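Local atomic coordinates of hypothetical nigD-like protein (Bacteroides caccae, PDB entry 3QWN), a protein that probably acts as a NigD-like immunity protein, protecting the producing bacterium against a bacteriocin. Residues Y73-P85 / R161-D173. Sequence-based numbering, arbitrary orientation.
Sequences YSLQSLVTPTPKP and RAYLSVPLDKYAD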
loop_
_atom_site.group_PDB
_atom_site.type_symbol
_atom_site.label_atom_id
_atom_site.label_comp_id
_atom_site.label_asym_id
_atom_site.label_seq_id
_atom_site.Cartn_x
_atom_site.Cartn_y
_atom_site.Cartn_z
ATOM N N TYR A 73 -10.093 11.351 12.962
ATOM C CA TYR A 73 -11.535 11.075 12.881
ATOM C C TYR A 73 -11.782 9.618 12.520
ATOM O O TYR A 73 -12.766 9.054 12.972
ATOM C CB TYR A 73 -12.228 12.027 11.879
ATOM C CG TYR A 73 -12.197 13.458 12.385
ATOM C CD1 TYR A 73 -13.077 13.891 13.378
ATOM C CD2 TYR A 73 -11.252 14.364 11.913
ATOM C CE1 TYR A 73 -12.994 15.181 13.906
ATOM C CE2 TYR A 73 -11.180 15.655 12.411
ATOM C CZ TYR A 73 -12.047 16.065 13.415
ATOM O OH TYR A 73 -11.975 17.358 13.898
ATOM N N SER A 74 -10.899 8.998 11.723
ATOM C CA SER A 74 -11.018 7.560 11.388
ATOM C C SER A 74 -9.663 6.952 11.129
ATOM O O SER A 74 -8.753 7.656 10.754
ATOM C CB SER A 74 -11.971 7.300 10.225
ATOM O OG SER A 74 -11.344 7.524 8.983
ATOM N N LEU A 75 -9.529 5.672 11.417
ATOM C CA LEU A 75 -8.338 4.859 11.205
ATOM C C LEU A 75 -8.728 3.518 10.725
ATOM O O LEU A 75 -9.678 2.938 11.248
ATOM C CB LEU A 75 -7.507 4.657 12.478
ATOM C CG LEU A 75 -6.622 5.768 12.974
ATOM C CD1 LEU A 75 -6.045 5.391 14.343
ATOM C CD2 LEU A 75 -5.488 6.097 11.993
ATOM N N GLN A 76 -7.993 3.001 9.749
ATOM C CA GLN A 76 -8.196 1.637 9.293
ATOM C C GLN A 76 -6.888 1.096 8.739
ATOM O O GLN A 76 -6.000 1.850 8.356
ATOM C CB GLN A 76 -9.360 1.493 8.306
ATOM C CG GLN A 76 -9.091 2.007 6.923
ATOM C CD GLN A 76 -10.340 1.921 6.100
ATOM O OE1 GLN A 76 -11.367 2.564 6.384
ATOM N NE2 GLN A 76 -10.262 1.154 5.039
ATOM N N SER A 77 -6.765 -0.203 8.747
ATOM C CA SER A 77 -5.583 -0.871 8.271
ATOM C C SER A 77 -5.482 -0.819 6.751
ATOM O O SER A 77 -6.462 -0.540 6.034
ATOM C CB SER A 77 -5.605 -2.318 8.741
ATOM O OG SER A 77 -6.643 -3.034 8.091
ATOM N N LEU A 78 -4.275 -1.086 6.271
ATOM C CA LEU A 78 -3.980 -1.244 4.857
ATOM C C LEU A 78 -3.082 -2.471 4.741
ATOM O O LEU A 78 -2.557 -2.953 5.766
ATOM C CB LEU A 78 -3.390 0.022 4.201
ATOM C CG LEU A 78 -2.152 0.698 4.789
ATOM C CD1 LEU A 78 -0.906 -0.079 4.495
ATOM C CD2 LEU A 78 -1.945 2.032 4.152
ATOM N N VAL A 79 -2.932 -3.006 3.518
ATOM C CA VAL A 79 -2.116 -4.208 3.301
ATOM C C VAL A 79 -0.705 -3.734 3.011
ATOM O O VAL A 79 -0.532 -2.839 2.184
ATOM C CB VAL A 79 -2.698 -5.109 2.171
ATOM C CG1 VAL A 79 -1.991 -6.447 2.102
ATOM C CG2 VAL A 79 -4.201 -5.324 2.346
ATOM N N THR A 80 0.295 -4.301 3.696
ATOM C CA THR A 80 1.722 -4.017 3.466
ATOM C C THR A 80 2.372 -5.309 2.952
ATOM O O THR A 80 3.003 -6.021 3.736
ATOM C CB THR A 80 2.446 -3.433 4.701
ATOM O OG1 THR A 80 2.151 -4.232 5.845
ATOM C CG2 THR A 80 2.107 -1.960 4.953
ATOM N N PRO A 81 2.158 -5.688 1.667
ATOM C CA PRO A 81 2.733 -6.956 1.199
ATOM C C PRO A 81 4.215 -6.819 0.859
ATOM O O PRO A 81 4.635 -5.924 0.102
ATOM C CB PRO A 81 1.889 -7.306 -0.031
ATOM C CG PRO A 81 1.404 -5.985 -0.565
ATOM C CD PRO A 81 1.421 -4.989 0.586
ATOM N N THR A 82 5.023 -7.726 1.436
ATOM C CA THR A 82 6.449 -7.741 1.143
ATOM C C THR A 82 6.620 -8.495 -0.185
ATOM O O THR A 82 6.118 -9.626 -0.294
ATOM C CB THR A 82 7.270 -8.336 2.307
ATOM O OG1 THR A 82 7.059 -7.544 3.479
ATOM C CG2 THR A 82 8.773 -8.371 1.998
ATOM N N PRO A 83 7.280 -7.883 -1.209
ATOM C CA PRO A 83 7.495 -8.610 -2.473
ATOM C C PRO A 83 8.268 -9.914 -2.234
ATOM O O PRO A 83 9.295 -9.922 -1.545
ATOM C CB PRO A 83 8.305 -7.614 -3.327
ATOM C CG PRO A 83 8.052 -6.292 -2.712
ATOM C CD PRO A 83 7.920 -6.550 -1.248
ATOM N N LYS A 84 7.734 -11.019 -2.758
ATOM C CA LYS A 84 8.318 -12.338 -2.589
ATOM C C LYS A 84 8.344 -13.086 -3.928
ATOM O O LYS A 84 7.413 -12.920 -4.720
ATOM C CB LYS A 84 7.547 -13.138 -1.520
ATOM C CG LYS A 84 7.868 -12.743 -0.084
ATOM C CD LYS A 84 6.712 -13.127 0.839
ATOM C CE LYS A 84 6.802 -12.486 2.215
ATOM N NZ LYS A 84 5.545 -12.667 3.010
ATOM N N PRO A 85 9.396 -13.915 -4.205
ATOM C CA PRO A 85 9.436 -14.652 -5.486
ATOM C C PRO A 85 8.319 -15.686 -5.590
ATOM O O PRO A 85 7.790 -16.101 -4.565
ATOM C CB PRO A 85 10.815 -15.319 -5.467
ATOM C CG PRO A 85 11.158 -15.440 -4.016
ATOM C CD PRO A 85 10.585 -14.221 -3.375
ATOM N N ARG A 161 -12.958 -0.230 -2.236
ATOM C CA ARG A 161 -11.556 0.128 -2.380
ATOM C C ARG A 161 -10.703 -0.674 -1.454
ATOM O O ARG A 161 -11.137 -1.035 -0.348
ATOM C CB ARG A 161 -11.332 1.610 -2.080
ATOM C CG ARG A 161 -11.771 2.509 -3.223
ATOM C CD ARG A 161 -11.376 3.935 -2.981
ATOM N NE ARG A 161 -11.686 4.745 -4.157
ATOM C CZ ARG A 161 -11.241 5.976 -4.353
ATOM N NH1 ARG A 161 -10.454 6.556 -3.453
ATOM N NH2 ARG A 161 -11.557 6.631 -5.461
ATOM N N ALA A 162 -9.488 -0.968 -1.908
ATOM C CA ALA A 162 -8.445 -1.639 -1.139
ATOM C C ALA A 162 -7.211 -0.769 -1.207
ATOM O O ALA A 162 -6.993 -0.073 -2.195
ATOM C CB ALA A 162 -8.186 -3.030 -1.655
ATOM N N TYR A 163 -6.445 -0.762 -0.131
ATOM C CA TYR A 163 -5.277 0.087 -0.014
ATOM C C TYR A 163 -4.047 -0.754 0.249
ATOM O O TYR A 163 -4.031 -1.517 1.199
ATOM C CB TYR A 163 -5.508 1.113 1.120
ATOM C CG TYR A 163 -6.778 1.911 0.926
ATOM C CD1 TYR A 163 -6.803 3.038 0.104
ATOM C CD2 TYR A 163 -7.971 1.527 1.546
ATOM C CE1 TYR A 163 -7.980 3.783 -0.074
ATOM C CE2 TYR A 163 -9.154 2.256 1.363
ATOM C CZ TYR A 163 -9.147 3.395 0.578
ATOM O OH TYR A 163 -10.313 4.117 0.442
ATOM N N LEU A 164 -3.022 -0.610 -0.602
ATOM C CA LEU A 164 -1.751 -1.319 -0.482
ATOM C C LEU A 164 -0.571 -0.341 -0.381
ATOM O O LEU A 164 -0.539 0.657 -1.075
ATOM C CB LEU A 164 -1.540 -2.244 -1.709
ATOM C CG LEU A 164 -2.128 -3.658 -1.648
ATOM C CD1 LEU A 164 -3.661 -3.655 -1.765
ATOM C CD2 LEU A 164 -1.566 -4.489 -2.734
ATOM N N SER A 165 0.405 -0.651 0.464
ATOM C CA SER A 165 1.647 0.102 0.603
ATOM C C SER A 165 2.734 -0.932 0.555
ATOM O O SER A 165 2.909 -1.676 1.523
ATOM C CB SER A 165 1.675 0.913 1.896
ATOM O OG SER A 165 1.314 2.268 1.698
ATOM N N VAL A 166 3.344 -1.109 -0.622
ATOM C CA VAL A 166 4.386 -2.105 -0.830
ATOM C C VAL A 166 5.729 -1.554 -0.301
ATOM O O VAL A 166 6.253 -0.608 -0.907
ATOM C CB VAL A 166 4.507 -2.542 -2.323
ATOM C CG1 VAL A 166 5.488 -3.694 -2.465
ATOM C CG2 VAL A 166 3.154 -2.916 -2.912
ATOM N N PRO A 167 6.320 -2.145 0.781
ATOM C CA PRO A 167 7.636 -1.654 1.274
ATOM C C PRO A 167 8.769 -1.860 0.269
ATOM O O PRO A 167 8.869 -2.928 -0.322
ATOM C CB PRO A 167 7.872 -2.481 2.545
ATOM C CG PRO A 167 7.034 -3.702 2.368
ATOM C CD PRO A 167 5.821 -3.271 1.600
ATOM N N LEU A 168 9.620 -0.841 0.078
ATOM C CA LEU A 168 10.710 -0.904 -0.901
ATOM C C LEU A 168 12.109 -0.822 -0.254
ATOM O O LEU A 168 13.107 -0.643 -0.958
ATOM C CB LEU A 168 10.548 0.218 -1.956
ATOM C CG LEU A 168 9.220 0.334 -2.683
ATOM C CD1 LEU A 168 9.166 1.632 -3.485
ATOM C CD2 LEU A 168 8.950 -0.877 -3.548
ATOM N N ASP A 169 12.181 -1.016 1.069
ATOM C CA ASP A 169 13.421 -0.971 1.857
ATOM C C ASP A 169 14.426 -2.058 1.445
ATOM O O ASP A 169 15.636 -1.800 1.479
ATOM C CB ASP A 169 13.100 -1.073 3.358
ATOM C CG ASP A 169 12.075 -0.049 3.817
ATOM O OD1 ASP A 169 12.322 1.169 3.640
ATOM O OD2 ASP A 169 10.991 -0.461 4.279
ATOM N N LYS A 170 13.931 -3.234 0.999
ATOM C CA LYS A 170 14.755 -4.374 0.582
ATOM C C LYS A 170 15.587 -4.103 -0.688
ATOM O O LYS A 170 16.480 -4.892 -1.015
ATOM C CB LYS A 170 13.893 -5.642 0.390
ATOM C CG LYS A 170 12.936 -5.669 -0.812
ATOM C CD LYS A 170 12.282 -7.048 -1.002
ATOM C CE LYS A 170 13.254 -8.034 -1.601
ATOM N NZ LYS A 170 12.660 -9.390 -1.735
ATOM N N TYR A 171 15.302 -3.010 -1.393
ATOM C CA TYR A 171 15.993 -2.669 -2.644
ATOM C C TYR A 171 17.120 -1.660 -2.411
ATOM O O TYR A 171 17.992 -1.501 -3.271
ATOM C CB TYR A 171 14.981 -2.157 -3.692
ATOM C CG TYR A 171 13.866 -3.151 -3.950
ATOM C CD1 TYR A 171 14.141 -4.432 -4.426
ATOM C CD2 TYR A 171 12.543 -2.837 -3.651
ATOM C CE1 TYR A 171 13.125 -5.369 -4.617
ATOM C CE2 TYR A 171 11.517 -3.763 -3.846
ATOM C CZ TYR A 171 11.814 -5.030 -4.323
ATOM O OH TYR A 171 10.811 -5.941 -4.532
ATOM N N ALA A 172 17.116 -1.006 -1.234
ATOM C CA ALA A 172 18.149 -0.054 -0.844
ATOM C C ALA A 172 19.432 -0.799 -0.491
ATOM O O ALA A 172 19.396 -1.786 0.256
ATOM C CB ALA A 172 17.672 0.782 0.336
ATOM N N ASP A 173 20.559 -0.356 -1.084
ATOM C CA ASP A 173 21.879 -0.930 -0.835
ATOM C C ASP A 173 22.790 0.170 -0.288
ATOM O O ASP A 173 23.123 1.122 -1.001
ATOM C CB ASP A 173 22.459 -1.593 -2.103
ATOM C CG ASP A 173 23.628 -2.544 -1.878
ATOM O OD1 ASP A 173 24.090 -2.668 -0.714
ATOM O OD2 ASP A 173 24.076 -3.170 -2.859
#
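Val79 meets Leu164 in a single parallel bridge: Val79 N donates to Tyr163 O (3.0 Å), and Ser165 N returns a bond to Val79 O (2.9 Å). Leu164 CA also brings its hydrogen to Val79 O, giving that carbonyl a second, weaker partner. Flanking the bridge, Leu78 lays CB against Tyr163 CB and CD1 against Ser165 CB, its CG turned between backbone N and carbonyl carbon (chi1 54°). The small Ser165 leaves room for this leucine, while its hydroxyl bonds Asn113 and Arg54. Farther along, Pro81 and Pro83 have no backbone N-H to give, so neither can donate a further backbone bond to the strand; what they offer instead are compact apolar rings: Pro81 CG touches Leu164 CD2 (4.0 Å), and Pro83 CG reaches Val166 CG1 (3.7 Å). The Tyr171 hydroxyl packs on Pro83 CB (3.2 Å) and bonds Glu132, which also forms a salt bridge with Lys170; the long lysine chain, bent at chi3, adds a weak bond from NZ to Pro83 O (3.4 Å). The extended connection from strand 68-77 to strand 84-85 thus runs along strand 158-167, the outer strand of a three-stranded antiparallel sheet, linking what the family assigns as an OB domain and a beta sandwich.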